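Local coordinates for protein L-ribulose 3-epimerase (PDB 3VYL) that catalyses the C3 epimerisation of ketoses, converting L-ribulose with high efficiency, on a TIM barrel that binds manganese, at residues F176-T181 / Y204-E209; I148-E153 / D180-N185; H7-S12 / E241-E246. All blocks are in the same frame, centred on the assembly; numbering follows the deposited sequence.

Contact 1. Residues F176-T181 / Y204-E209; sequences FLHLDT and YVHIGE. With MN (manganese (II) ion), chain I.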
loop_
_atom_site.group_PDB
_atom_site.type_symbol
_atom_site.label_atom_id
_atom_site.label_comp_id
_atom_site.label_asym_id
_atom_site.label_seq_id
_atom_site.Cartn_x
_atom_site.Cartn_y
_atom_site.Cartn_z
ATOM N N PHE A 176 -22.891 -16.929 12.425
ATOM C CA PHE A 176 -21.609 -16.604 11.813
ATOM C C PHE A 176 -21.385 -15.091 11.711
ATOM O O PHE A 176 -22.221 -14.298 12.152
ATOM C CB PHE A 176 -21.500 -17.270 10.439
ATOM C CG PHE A 176 -21.640 -18.763 10.482
ATOM C CD1 PHE A 176 -20.613 -19.562 10.990
ATOM C CD2 PHE A 176 -22.804 -19.381 10.020
ATOM C CE1 PHE A 176 -20.745 -20.942 11.032
ATOM C CE2 PHE A 176 -22.937 -20.764 10.064
ATOM C CZ PHE A 176 -21.907 -21.541 10.570
ATOM N N LEU A 177 -20.244 -14.704 11.142
ATOM C CA LEU A 177 -19.901 -13.296 10.952
ATOM C C LEU A 177 -20.217 -12.794 9.557
ATOM O O LEU A 177 -20.009 -13.494 8.554
ATOM C CB LEU A 177 -18.426 -13.025 11.249
ATOM C CG LEU A 177 -17.933 -13.123 12.683
ATOM C CD1 LEU A 177 -16.424 -12.945 12.672
ATOM C CD2 LEU A 177 -18.612 -12.097 13.581
ATOM N N HIS A 178 -20.718 -11.563 9.523
ATOM C CA HIS A 178 -20.923 -10.825 8.301
ATOM C C HIS A 178 -19.991 -9.659 8.398
ATOM O O HIS A 178 -20.187 -8.745 9.203
ATOM C CB HIS A 178 -22.389 -10.411 8.188
ATOM C CG HIS A 178 -22.708 -9.548 6.980
ATOM N ND1 HIS A 178 -23.898 -8.928 6.832
ATOM C CD2 HIS A 178 -21.943 -9.190 5.876
ATOM C CE1 HIS A 178 -23.900 -8.227 5.689
ATOM N NE2 HIS A 178 -22.705 -8.379 5.106
ATOM N N LEU A 179 -18.927 -9.719 7.610
ATOM C CA LEU A 179 -17.924 -8.659 7.557
ATOM C C LEU A 179 -18.156 -7.706 6.368
ATOM O O LEU A 179 -18.604 -8.126 5.284
ATOM C CB LEU A 179 -16.529 -9.283 7.491
ATOM C CG LEU A 179 -16.098 -10.188 8.650
ATOM C CD1 LEU A 179 -14.671 -10.652 8.428
ATOM C CD2 LEU A 179 -16.215 -9.509 10.007
ATOM N N ASP A 180 -17.847 -6.428 6.566
ATOM C CA ASP A 180 -18.067 -5.424 5.528
ATOM C C ASP A 180 -16.832 -4.516 5.415
ATOM O O ASP A 180 -16.499 -3.779 6.344
ATOM C CB ASP A 180 -19.344 -4.635 5.858
ATOM C CG ASP A 180 -19.680 -3.568 4.828
ATOM O OD1 ASP A 180 -18.755 -2.898 4.327
ATOM O OD2 ASP A 180 -20.888 -3.367 4.548
ATOM N N THR A 181 -16.164 -4.570 4.266
ATOM C CA THR A 181 -14.911 -3.858 4.069
ATOM C C THR A 181 -14.993 -2.362 4.416
ATOM O O THR A 181 -14.088 -1.817 5.056
ATOM C CB THR A 181 -14.383 -4.057 2.650
ATOM O OG1 THR A 181 -15.317 -3.510 1.719
ATOM C CG2 THR A 181 -14.186 -5.541 2.350
ATOM N N TYR A 204 -20.590 -14.351 5.536
ATOM C CA TYR A 204 -20.950 -13.468 4.424
ATOM C C TYR A 204 -20.032 -12.243 4.383
ATOM O O TYR A 204 -19.529 -11.796 5.425
ATOM C CB TYR A 204 -22.422 -13.061 4.579
ATOM C CG TYR A 204 -23.117 -12.494 3.360
ATOM C CD1 TYR A 204 -23.876 -11.329 3.467
ATOM C CD2 TYR A 204 -23.045 -13.129 2.113
ATOM C CE1 TYR A 204 -24.538 -10.799 2.372
ATOM C CE2 TYR A 204 -23.696 -12.601 1.010
ATOM C CZ TYR A 204 -24.447 -11.435 1.147
ATOM O OH TYR A 204 -25.102 -10.881 0.061
ATOM N N VAL A 205 -19.806 -11.700 3.188
ATOM C CA VAL A 205 -18.942 -10.522 3.041
ATOM C C VAL A 205 -19.565 -9.435 2.165
ATOM O O VAL A 205 -20.098 -9.724 1.086
ATOM C CB VAL A 205 -17.541 -10.900 2.485
ATOM C CG1 VAL A 205 -16.782 -9.663 2.017
ATOM C CG2 VAL A 205 -16.736 -11.665 3.530
ATOM N N HIS A 206 -19.492 -8.186 2.625
ATOM C CA HIS A 206 -19.810 -7.046 1.767
ATOM C C HIS A 206 -18.567 -6.397 1.249
ATOM O O HIS A 206 -17.701 -5.986 2.018
ATOM C CB HIS A 206 -20.626 -6.002 2.513
ATOM C CG HIS A 206 -22.111 -6.270 2.540
ATOM N ND1 HIS A 206 -22.911 -5.787 3.515
ATOM C CD2 HIS A 206 -22.933 -6.993 1.676
ATOM C CE1 HIS A 206 -24.180 -6.181 3.286
ATOM N NE2 HIS A 206 -24.190 -6.924 2.165
ATOM N N ILE A 207 -18.468 -6.296 -0.066
ATOM C CA ILE A 207 -17.435 -5.506 -0.704
ATOM C C ILE A 207 -17.972 -4.090 -0.930
ATOM O O ILE A 207 -18.956 -3.894 -1.633
ATOM C CB ILE A 207 -16.990 -6.157 -2.031
ATOM C CG1 ILE A 207 -16.383 -7.538 -1.761
ATOM C CG2 ILE A 207 -16.000 -5.281 -2.790
ATOM C CD1 ILE A 207 -15.236 -7.569 -0.766
ATOM N N GLY A 208 -17.326 -3.110 -0.310
ATOM C CA GLY A 208 -17.698 -1.713 -0.465
ATOM C C GLY A 208 -16.473 -0.850 -0.267
ATOM O O GLY A 208 -15.666 -1.133 0.598
ATOM N N GLU A 209 -16.327 0.193 -1.075
ATOM C CA GLU A 209 -15.185 1.099 -0.975
ATOM C C GLU A 209 -15.275 2.002 0.277
ATOM O O GLU A 209 -16.343 2.140 0.873
ATOM C CB GLU A 209 -15.074 1.932 -2.259
ATOM C CG GLU A 209 -13.877 2.871 -2.317
ATOM C CD GLU A 209 -12.560 2.143 -2.149
ATOM O OE1 GLU A 209 -12.156 1.883 -0.990
ATOM O OE2 GLU A 209 -11.932 1.849 -3.193
HETATM MN MN MN I . -22.841 -3.984 4.736
HETATM O O HOH W 1 -24.286 -2.304 5.576
#
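H178 and D180 meet Y204 and H206 along two neighbouring parallel strands of the TIM barrel. The strand parts 176-180 and 204-207 run nearly parallel, 11° apart. The backbone is joined by four hydrogen bonds. Y204 N donates to L177 O and L179 N to Y204 O. H206 N then reaches L179 O at 2.8 Å, and T181 N reaches H206 O.

The side chains of H178, Y204, D180 and H206 share one face of the sheet. Those of L179 and V205 lie on the other. The first group includes an aromatic cluster. H178 turns its edge to the face of H206, with the ring planes 70° apart. H178 NE2 sits 3.0 Å from H206 ND1, but there is no hydrogen to share between them: ND1 binds the metal, and H178 NE2 stands over the ring face. Y204 CD1 lies over one face of the H178 ring, 3.6 Å from H178 NE2. The hydroxyl of Y204 is held by E36 and S239, and E36 also takes H206 NE2. E36 is a second-shell residue that, together with the metal bond at ND1, probably helps hold the H206 ring in its orientation.

Metal binding joins the strand ends. D180 OD2 is 2.1 Å from the manganese and H206 ND1 is 2.2 Å from it. Water 1, E147 and E241 complete the site. The D180 carboxylate stands nearly at right angles to the H206 ring.

Past the last bridge, the T181 hydroxyl lies between its backbone N and carbonyl carbon (chi1 63°). There T181 OG1 donates to G208 O at 2.7 Å.

Contact 2. Residues I148-E153 / D180-N185; sequences IVNRFE and DTFHMN. With MN (manganese (II) ion), chain I.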
loop_
_atom_site.group_PDB
_atom_site.type_symbol
_atom_site.label_atom_id
_atom_site.label_comp_id
_atom_site.label_asym_id
_atom_site.label_seq_id
_atom_site.Cartn_x
_atom_site.Cartn_y
_atom_site.Cartn_z
ATOM N N ILE A 148 -20.921 -6.804 11.305
ATOM C CA ILE A 148 -20.019 -6.023 12.129
ATOM C C ILE A 148 -19.915 -4.648 11.488
ATOM O O ILE A 148 -19.544 -4.531 10.322
ATOM C CB ILE A 148 -18.638 -6.686 12.156
ATOM C CG1 ILE A 148 -18.771 -8.161 12.547
ATOM C CG2 ILE A 148 -17.693 -5.933 13.080
ATOM C CD1 ILE A 148 -19.363 -8.417 13.926
ATOM N N VAL A 149 -20.256 -3.614 12.247
ATOM C CA VAL A 149 -20.375 -2.271 11.677
ATOM C C VAL A 149 -19.590 -1.222 12.455
ATOM O O VAL A 149 -19.135 -1.477 13.576
ATOM C CB VAL A 149 -21.858 -1.831 11.501
ATOM C CG1 VAL A 149 -22.575 -2.757 10.528
ATOM C CG2 VAL A 149 -22.584 -1.790 12.829
ATOM N N ASN A 150 -19.446 -0.042 11.854
ATOM C CA ASN A 150 -18.676 1.027 12.466
ATOM C C ASN A 150 -19.406 1.663 13.644
ATOM O O ASN A 150 -20.627 1.556 13.765
ATOM C CB ASN A 150 -18.282 2.067 11.410
ATOM C CG ASN A 150 -19.443 2.940 10.985
ATOM O OD1 ASN A 150 -19.887 3.811 11.740
ATOM N ND2 ASN A 150 -19.933 2.722 9.768
ATOM N N ARG A 151 -18.638 2.328 14.502
ATOM C CA ARG A 151 -19.135 2.950 15.728
ATOM C C ARG A 151 -20.424 3.759 15.579
ATOM O O ARG A 151 -21.228 3.789 16.502
ATOM C CB ARG A 151 -18.057 3.839 16.318
ATOM C CG ARG A 151 -17.528 4.888 15.362
ATOM C CD ARG A 151 -16.178 5.380 15.818
ATOM N NE ARG A 151 -15.174 4.316 15.812
ATOM C CZ ARG A 151 -13.911 4.488 16.185
ATOM N NH1 ARG A 151 -13.493 5.687 16.605
ATOM N NH2 ARG A 151 -13.066 3.468 16.140
ATOM N N PHE A 152 -20.594 4.415 14.429
ATOM C CA PHE A 152 -21.750 5.278 14.167
ATOM C C PHE A 152 -23.019 4.532 13.756
ATOM O O PHE A 152 -24.090 5.138 13.697
ATOM C CB PHE A 152 -21.418 6.333 13.100
ATOM C CG PHE A 152 -20.197 7.166 13.420
ATOM C CD1 PHE A 152 -20.268 8.213 14.342
ATOM C CD2 PHE A 152 -18.993 6.914 12.787
ATOM C CE1 PHE A 152 -19.159 8.980 14.635
ATOM C CE2 PHE A 152 -17.869 7.677 13.078
ATOM C CZ PHE A 152 -17.947 8.709 14.007
ATOM N N GLU A 153 -22.923 3.246 13.502
ATOM C CA GLU A 153 -24.077 2.477 13.144
ATOM C C GLU A 153 -24.559 1.438 14.170
ATOM O O GLU A 153 -25.664 0.993 14.114
ATOM C CB GLU A 153 -23.863 1.902 11.773
ATOM C CG GLU A 153 -23.496 2.955 10.756
ATOM C CD GLU A 153 -23.764 2.537 9.357
ATOM O OE1 GLU A 153 -24.613 1.719 9.167
ATOM O OE2 GLU A 153 -23.131 2.994 8.432
ATOM N N ASP A 180 -17.847 -6.428 6.566
ATOM C CA ASP A 180 -18.067 -5.424 5.528
ATOM C C ASP A 180 -16.832 -4.516 5.415
ATOM O O ASP A 180 -16.499 -3.779 6.344
ATOM C CB ASP A 180 -19.344 -4.635 5.858
ATOM C CG ASP A 180 -19.680 -3.568 4.828
ATOM O OD1 ASP A 180 -18.755 -2.898 4.327
ATOM O OD2 ASP A 180 -20.888 -3.367 4.548
ATOM N N THR A 181 -16.164 -4.570 4.266
ATOM C CA THR A 181 -14.911 -3.858 4.069
ATOM C C THR A 181 -14.993 -2.362 4.416
ATOM O O THR A 181 -14.088 -1.817 5.056
ATOM C CB THR A 181 -14.383 -4.057 2.650
ATOM O OG1 THR A 181 -15.317 -3.510 1.719
ATOM C CG2 THR A 181 -14.186 -5.541 2.350
ATOM N N PHE A 182 -16.092 -1.714 4.034
ATOM C CA PHE A 182 -16.359 -0.324 4.416
ATOM C C PHE A 182 -16.311 -0.110 5.944
ATOM O O PHE A 182 -15.709 0.843 6.423
ATOM C CB PHE A 182 -17.694 0.155 3.831
ATOM C CG PHE A 182 -18.206 1.426 4.460
ATOM C CD1 PHE A 182 -17.699 2.660 4.072
ATOM C CD2 PHE A 182 -19.172 1.383 5.469
ATOM C CE1 PHE A 182 -18.150 3.818 4.660
ATOM C CE2 PHE A 182 -19.623 2.542 6.057
ATOM C CZ PHE A 182 -19.113 3.760 5.650
ATOM N N HIS A 183 -16.936 -1.004 6.701
ATOM C CA HIS A 183 -16.908 -0.911 8.158
ATOM C C HIS A 183 -15.580 -1.313 8.757
ATOM O O HIS A 183 -15.109 -0.710 9.735
ATOM C CB HIS A 183 -18.035 -1.731 8.750
ATOM C CG HIS A 183 -19.400 -1.241 8.353
ATOM N ND1 HIS A 183 -19.904 -0.077 8.793
ATOM C CD2 HIS A 183 -20.362 -1.794 7.521
ATOM C CE1 HIS A 183 -21.129 0.110 8.265
ATOM N NE2 HIS A 183 -21.404 -0.941 7.486
ATOM N N MET A 184 -14.961 -2.330 8.154
ATOM C CA MET A 184 -13.692 -2.876 8.623
ATOM C C MET A 184 -12.578 -1.848 8.539
ATOM O O MET A 184 -11.767 -1.727 9.461
ATOM C CB MET A 184 -13.309 -4.134 7.830
ATOM C CG MET A 184 -14.062 -5.387 8.262
ATOM S SD MET A 184 -13.355 -6.923 7.624
ATOM C CE MET A 184 -13.864 -6.836 5.912
ATOM N N ASN A 185 -12.552 -1.101 7.433
ATOM C CA ASN A 185 -11.498 -0.120 7.215
ATOM C C ASN A 185 -11.517 0.991 8.267
ATOM O O ASN A 185 -10.488 1.597 8.542
ATOM C CB ASN A 185 -11.566 0.455 5.808
ATOM C CG ASN A 185 -10.209 0.901 5.297
ATOM O OD1 ASN A 185 -9.316 0.073 5.096
ATOM N ND2 ASN A 185 -10.043 2.209 5.074
HETATM MN MN MN I . -22.841 -3.984 4.736
HETATM O O HOH W 2 -17.397 -5.545 9.092
HETATM O O HOH W 3 -24.490 0.215 6.569
HETATM O O HOH W 1 -24.286 -2.304 5.576
#
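N150 ND2 donates a hydrogen bond to H183 ND1 at 3.0 Å. The amide nitrogen lies 11° out of the ring plane, so it comes at the ring edge. The bond is bent, with an N-H...N angle of 137°, and the ring nitrogen is tilted 30° from the amide plane. The same ND2 makes a weak bond to E153 OE2, which also sits at the ring edge, 3.5 Å from H183 CE1.

Apolar packing covers both faces of the H183 ring. V149 CG1 makes a CH-pi contact over one face, 3.8 Å from the ring centroid. F182 CD2 lies over the centre of the opposite face.

Residues 148-153 form the loop after barrel strand 143-147, and helix 181-187 starts where strand 175-180 ends. Both belong to the C-terminal rim of the TIM barrel, the side that holds the metal. N150 OD1 accepts from F152 N, an Asx turn that helps to hold the amide. D180 is the N-cap of the helix: its OD1 takes a weak bond from F182 N. Across the interface, the F152 ring stacks on F152 of the second subunit.

Two waters bridge the segments. Water 2 lies 2.7 Å from I148 O and accepts from D180 N. Water 3 donates to E153 OE1 and has a weak bond to H183 NE2, and H111 also holds E153 OE1.

Contact 3. Residues H7-S12 / E241-E246; sequences HSFVWS and ESFSSE. With MN (manganese (II) ion), chain I.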
loop_
_atom_site.group_PDB
_atom_site.type_symbol
_atom_site.label_atom_id
_atom_site.label_comp_id
_atom_site.label_asym_id
_atom_site.label_seq_id
_atom_site.Cartn_x
_atom_site.Cartn_y
_atom_site.Cartn_z
ATOM N N HIS A 7 -26.272 -5.722 -3.731
ATOM C CA HIS A 7 -27.417 -5.304 -2.931
ATOM C C HIS A 7 -28.464 -4.671 -3.806
ATOM O O HIS A 7 -28.151 -3.829 -4.646
ATOM C CB HIS A 7 -26.979 -4.329 -1.852
ATOM C CG HIS A 7 -27.970 -4.187 -0.728
ATOM N ND1 HIS A 7 -27.687 -4.556 0.537
ATOM C CD2 HIS A 7 -29.281 -3.716 -0.718
ATOM C CE1 HIS A 7 -28.760 -4.330 1.318
ATOM N NE2 HIS A 7 -29.735 -3.817 0.546
ATOM N N SER A 8 -29.719 -5.072 -3.618
ATOM C CA SER A 8 -30.831 -4.551 -4.425
ATOM C C SER A 8 -30.833 -3.027 -4.501
ATOM O O SER A 8 -31.120 -2.447 -5.560
ATOM C CB SER A 8 -32.188 -5.059 -3.915
ATOM O OG SER A 8 -32.303 -4.970 -2.502
ATOM N N PHE A 9 -30.484 -2.386 -3.388
ATOM C CA PHE A 9 -30.568 -0.935 -3.279
ATOM C C PHE A 9 -29.580 -0.185 -4.156
ATOM O O PHE A 9 -29.624 1.036 -4.198
ATOM C CB PHE A 9 -30.461 -0.473 -1.825
ATOM C CG PHE A 9 -31.624 -0.882 -0.957
ATOM C CD1 PHE A 9 -32.757 -1.490 -1.499
ATOM C CD2 PHE A 9 -31.595 -0.634 0.407
ATOM C CE1 PHE A 9 -33.825 -1.859 -0.693
ATOM C CE2 PHE A 9 -32.660 -0.999 1.218
ATOM C CZ PHE A 9 -33.777 -1.611 0.665
ATOM N N VAL A 10 -28.688 -0.899 -4.839
ATOM C CA VAL A 10 -27.883 -0.303 -5.908
ATOM C C VAL A 10 -28.821 0.045 -7.062
ATOM O O VAL A 10 -28.592 1.002 -7.800
ATOM C CB VAL A 10 -26.790 -1.273 -6.435
ATOM C CG1 VAL A 10 -26.094 -0.707 -7.670
ATOM C CG2 VAL A 10 -25.772 -1.608 -5.351
ATOM N N TRP A 11 -29.882 -0.744 -7.212
ATOM C CA TRP A 11 -30.813 -0.594 -8.326
ATOM C C TRP A 11 -32.067 0.189 -7.964
ATOM O O TRP A 11 -32.365 1.203 -8.593
ATOM C CB TRP A 11 -31.198 -1.966 -8.864
ATOM C CG TRP A 11 -30.060 -2.849 -9.328
ATOM C CD1 TRP A 11 -29.713 -4.106 -8.838
ATOM C CD2 TRP A 11 -29.107 -2.593 -10.417
ATOM N NE1 TRP A 11 -28.646 -4.617 -9.521
ATOM C CE2 TRP A 11 -28.240 -3.763 -10.485
ATOM C CE3 TRP A 11 -28.901 -1.552 -11.309
ATOM C CZ2 TRP A 11 -27.216 -3.867 -11.406
ATOM C CZ3 TRP A 11 -27.864 -1.668 -12.237
ATOM C CH2 TRP A 11 -27.044 -2.805 -12.283
ATOM N N SER A 12 -32.810 -0.294 -6.962
ATOM C CA SER A 12 -34.070 0.309 -6.527
ATOM C C SER A 12 -34.396 -0.025 -5.072
ATOM O O SER A 12 -34.017 -1.081 -4.573
ATOM C CB SER A 12 -35.225 -0.151 -7.417
ATOM O OG SER A 12 -36.483 0.094 -6.792
ATOM N N GLU A 241 -21.689 -3.518 -2.493
ATOM C CA GLU A 241 -22.581 -2.622 -1.743
ATOM C C GLU A 241 -22.177 -1.160 -2.023
ATOM O O GLU A 241 -21.014 -0.786 -1.883
ATOM C CB GLU A 241 -22.483 -2.944 -0.242
ATOM C CG GLU A 241 -23.650 -2.501 0.631
ATOM C CD GLU A 241 -23.425 -2.747 2.128
ATOM O OE1 GLU A 241 -24.352 -2.491 2.920
ATOM O OE2 GLU A 241 -22.343 -3.189 2.547
ATOM N N SER A 242 -23.083 -0.381 -2.583
ATOM C CA SER A 242 -22.894 1.041 -2.812
ATOM C C SER A 242 -24.251 1.705 -2.886
ATOM O O SER A 242 -25.120 1.205 -3.525
ATOM C CB SER A 242 -22.143 1.235 -4.107
ATOM O OG SER A 242 -21.788 2.553 -4.329
ATOM N N PHE A 243 -24.448 2.848 -2.265
ATOM C CA PHE A 243 -25.779 3.445 -2.269
ATOM C C PHE A 243 -25.806 4.880 -2.796
ATOM O O PHE A 243 -24.769 5.577 -2.809
ATOM C CB PHE A 243 -26.427 3.330 -0.881
ATOM C CG PHE A 243 -26.524 1.909 -0.356
ATOM C CD1 PHE A 243 -27.142 0.899 -1.109
ATOM C CD2 PHE A 243 -26.014 1.581 0.900
ATOM C CE1 PHE A 243 -27.233 -0.403 -0.622
ATOM C CE2 PHE A 243 -26.109 0.283 1.391
ATOM C CZ PHE A 243 -26.722 -0.705 0.635
ATOM N N SER A 244 -26.994 5.290 -3.253
ATOM C CA SER A 244 -27.258 6.639 -3.766
ATOM C C SER A 244 -28.493 7.235 -3.115
ATOM O O SER A 244 -29.560 6.596 -3.071
ATOM C CB SER A 244 -27.466 6.615 -5.286
ATOM O OG SER A 244 -28.232 7.728 -5.738
ATOM N N SER A 245 -28.333 8.467 -2.630
ATOM C CA SER A 245 -29.416 9.295 -2.073
ATOM C C SER A 245 -30.651 9.269 -2.975
ATOM O O SER A 245 -31.784 9.193 -2.495
ATOM C CB SER A 245 -28.926 10.741 -1.923
ATOM O OG SER A 245 -29.654 11.457 -0.950
ATOM N N GLU A 246 -30.409 9.289 -4.263
ATOM C CA GLU A 246 -31.424 9.261 -5.277
ATOM C C GLU A 246 -32.245 8.007 -5.271
ATOM O O GLU A 246 -33.393 8.034 -5.615
ATOM C CB GLU A 246 -30.782 9.441 -6.621
ATOM C CG GLU A 246 -30.119 10.791 -6.806
ATOM C CD GLU A 246 -31.036 11.941 -6.525
ATOM O OE1 GLU A 246 -30.683 13.085 -6.816
ATOM O OE2 GLU A 246 -32.115 11.698 -5.989
HETATM MN MN MN I . -22.841 -3.984 4.736
HETATM O O HOH W 4 -28.186 3.020 -4.534
HETATM O O HOH W 1 -24.286 -2.304 5.576
#
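F243 packs on H7 and F9, and S242 meets V10, without a direct hydrogen bond between the two segments. E241 comes first. Its side chain is extended, with CG anti to the backbone N (chi1 -159°), and carries the carboxylate to the manganese. E241 OE2 binds the metal at 2.4 Å, while OE1 accepts from the metal-bound water 1. A long, weak ion pair also links OE1 to R212.

S242 offers its carbonyl to a methyl group: V10 CG2 is 3.4 Å from S242 O. The S242 hydroxyl bonds to R212 O and W263 NE1.

These residues lie where the TIM barrel closes, in the loops that follow strand 4-7 and strand 238-240, its first and last strands. A backbone bond between H7 and F240 joins the two just before the loops part.

F243 follows. It makes a T-shaped pair with H7: its edge meets the H7 face, with the planes at 90°. F243 CZ stands 3.9 Å above the centre of the H7 imidazole. F243 CE1 also touches F9 CB at 3.4 Å. An alanine here would probably open a gap beside H7 and F9 and remove the edge that packs on one face of the imidazole.

At S244 the contact becomes polar. Water 4 accepts from S244 N at 2.9 Å and donates to F9 O.

All three contacts are buried. The centre of contact 1 is about 6 Å from the centre of the chain, against about 11 and 13 Å for the centres of contacts 2 and 3. It is sheet pairing between barrel strands; the others join loops or a helix at the strand ends. Contacts 1 and 2 share D180 and T181, and H178 O probably accepts from I148 N. Contact 3 is linked to contact 1 through a probable bond from E241 N to I207 O. Manganese and water 1 belong to all three. Contact 2 combines apolar packing on a histidine ring with polar edge contacts and waters, and borders the second subunit. Contact 3 is mainly aromatic and touches no other chain.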